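PDB 5UBU: putative acetamidase/formamidase from Yersinia enterocolitica subsp. palearctica serotype O:3, which hydrolyses acetamide as an acetamidase, and as a member of the acetamidase/formamidase family probably cleaves carbon-nitrogen bonds in other linear amides. Local coordinates for the interface of chains A and B. Numbering follows the deposited sequence. Chains: chain A/B, Putative acetamidase/formamidase.

The interface of chains A and B. Residues chain A 229-234; chain B 300-301, 303-305.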
loop_
_atom_site.group_PDB
_atom_site.type_symbol
_atom_site.label_atom_id
_atom_site.label_comp_id
_atom_site.label_asym_id
_atom_site.label_seq_id
_atom_site.Cartn_x
_atom_site.Cartn_y
_atom_site.Cartn_z
ATOM N N GLU A 229 17.005 -0.685 -6.206
ATOM C CA GLU A 229 17.824 0.546 -6.229
ATOM C C GLU A 229 17.587 1.252 -4.890
ATOM O O GLU A 229 17.417 2.463 -4.807
ATOM C CB GLU A 229 17.379 1.406 -7.404
ATOM C CG GLU A 229 18.305 2.553 -7.796
ATOM C CD GLU A 229 17.715 3.407 -8.901
ATOM O OE1 GLU A 229 16.465 3.512 -8.946
ATOM O OE2 GLU A 229 18.482 4.004 -9.696
ATOM N N ILE A 230 17.629 0.446 -3.838
ATOM C CA ILE A 230 17.266 0.855 -2.482
ATOM C C ILE A 230 17.710 2.220 -1.908
ATOM O O ILE A 230 16.904 2.861 -1.233
ATOM C CB ILE A 230 17.538 -0.320 -1.492
ATOM C CG1 ILE A 230 16.561 -0.295 -0.307
ATOM C CG2 ILE A 230 19.015 -0.424 -1.099
ATOM C CD1 ILE A 230 15.106 -0.544 -0.686
ATOM N N CYS A 231 18.939 2.680 -2.160
ATOM C CA CYS A 231 19.363 3.975 -1.578
ATOM C C CYS A 231 18.867 5.192 -2.357
ATOM O O CYS A 231 19.049 6.326 -1.909
ATOM C CB CYS A 231 20.883 4.063 -1.407
ATOM S SG CYS A 231 21.815 4.457 -2.896
ATOM N N GLY A 232 18.253 4.951 -3.519
ATOM C CA GLY A 232 17.724 6.019 -4.368
ATOM C C GLY A 232 18.443 6.109 -5.695
ATOM O O GLY A 232 17.837 6.494 -6.713
ATOM N N THR A 233 19.736 5.764 -5.694
ATOM C CA THR A 233 20.546 5.818 -6.919
ATOM C C THR A 233 21.416 4.581 -7.092
ATOM O O THR A 233 21.791 3.911 -6.124
ATOM C CB THR A 233 21.510 7.035 -6.929
ATOM O OG1 THR A 233 22.548 6.857 -5.954
ATOM C CG2 THR A 233 20.765 8.334 -6.648
ATOM N N ALA A 234 21.743 4.299 -8.343
ATOM C CA ALA A 234 22.616 3.202 -8.699
ATOM C C ALA A 234 23.965 3.875 -8.928
ATOM O O ALA A 234 24.232 4.910 -8.319
ATOM C CB ALA A 234 22.109 2.549 -9.971
ATOM N N TYR B 300 24.219 0.108 2.771
ATOM C CA TYR B 300 22.991 0.615 2.155
ATOM C C TYR B 300 23.212 0.971 0.686
ATOM O O TYR B 300 22.462 0.531 -0.191
ATOM C CB TYR B 300 22.510 1.824 2.969
ATOM C CG TYR B 300 21.261 2.552 2.508
ATOM C CD1 TYR B 300 20.080 1.873 2.254
ATOM C CD2 TYR B 300 21.230 3.935 2.479
ATOM C CE1 TYR B 300 18.927 2.553 1.882
ATOM C CE2 TYR B 300 20.085 4.621 2.121
ATOM C CZ TYR B 300 18.932 3.927 1.836
ATOM O OH TYR B 300 17.802 4.626 1.483
HETATM N N MSE B 301 24.268 1.730 0.416
HETATM C CA MSE B 301 24.587 2.145 -0.948
HETATM C C MSE B 301 25.097 0.991 -1.762
HETATM O O MSE B 301 24.875 0.957 -2.962
HETATM C CB MSE B 301 25.590 3.284 -0.931
HETATM C CG MSE B 301 24.966 4.530 -0.316
HETATM SE SE MSE B 301 26.287 5.991 -0.231
HETATM C CE MSE B 301 26.484 6.514 -2.113
ATOM N N LEU B 303 24.166 -2.242 -1.419
ATOM C CA LEU B 303 22.996 -3.070 -1.741
ATOM C C LEU B 303 22.155 -2.442 -2.830
ATOM O O LEU B 303 21.356 -3.121 -3.464
ATOM C CB LEU B 303 22.131 -3.338 -0.512
ATOM C CG LEU B 303 22.716 -4.322 0.485
ATOM C CD1 LEU B 303 21.838 -4.397 1.721
ATOM C CD2 LEU B 303 22.870 -5.692 -0.154
ATOM N N SER B 304 22.329 -1.140 -3.037
ATOM C CA SER B 304 21.626 -0.439 -4.089
ATOM C C SER B 304 22.267 -0.816 -5.442
ATOM O O SER B 304 21.761 -0.441 -6.499
ATOM C CB SER B 304 21.698 1.069 -3.848
ATOM O OG SER B 304 20.834 1.771 -4.722
ATOM N N GLN B 305 23.368 -1.575 -5.388
ATOM C CA GLN B 305 24.096 -2.024 -6.581
ATOM C C GLN B 305 24.128 -3.563 -6.713
ATOM O O GLN B 305 24.202 -4.078 -7.832
ATOM C CB GLN B 305 25.562 -1.543 -6.534
ATOM C CG GLN B 305 25.791 -0.118 -6.038
ATOM C CD GLN B 305 24.983 0.924 -6.774
ATOM O OE1 GLN B 305 24.675 0.772 -7.961
ATOM N NE2 GLN B 305 24.653 2.010 -6.078
HETATM O O HOH W 1 18.712 -2.543 -4.430
HETATM O O HOH W 2 18.450 7.094 0.623
#
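B:Ser304 inserts its hydroxyl into the chain A loop 229-234, where OG donates a hydrogen bond to the carbonyl oxygen O of A:Thr233 at 2.7 Å. The donor stands above the carbonyl plane, 44° out of it, and therefore misses the lone-pair directions. With OG anti to its own backbone N (chi1 -170°), the hydroxyl leaves helix 296-306 of chain B toward the loop, and the backbone N of A:Cys231 makes a weak bond to B:Ser304 OG, so this hydroxyl both donates and accepts. Chain A hides 57 Å² of B:Ser304, more than of any other residue of this patch.

A:Cys231 forms the packed centre. Its CB lies over one face of the B:Tyr300 ring, offset toward the rim and 3.8 Å from the centroid, a CH-pi contact, while CA approaches the ring at CZ. Placed between its backbone N and carbonyl carbon (chi1 80°), SG turns instead to CB of B:Ser304 at 3.5 Å. Elsewhere in the loop, CG2 of A:Ile230 rests on the helix backbone, near O of B:Tyr300.

The margins are looser and hydrated. B:Met301, modelled as selenomethionine, buries little surface, and B:Gln305 offers A:Thr233 O a weak bond from NE2, whose firmer partner is B:Met301 O in its own helix. One water bridges A:Ile230 N and B:Leu303 O. Both chains are copies of one protein, and the two-fold symmetry of the interface repeats this loop-on-helix contact with the chains exchanged, consistent with a dimer within the deposited tetramer. At the ring's phenolic tip a second water lies 2.7 Å from B:Tyr300 OH and also contacts A:Cys231 O.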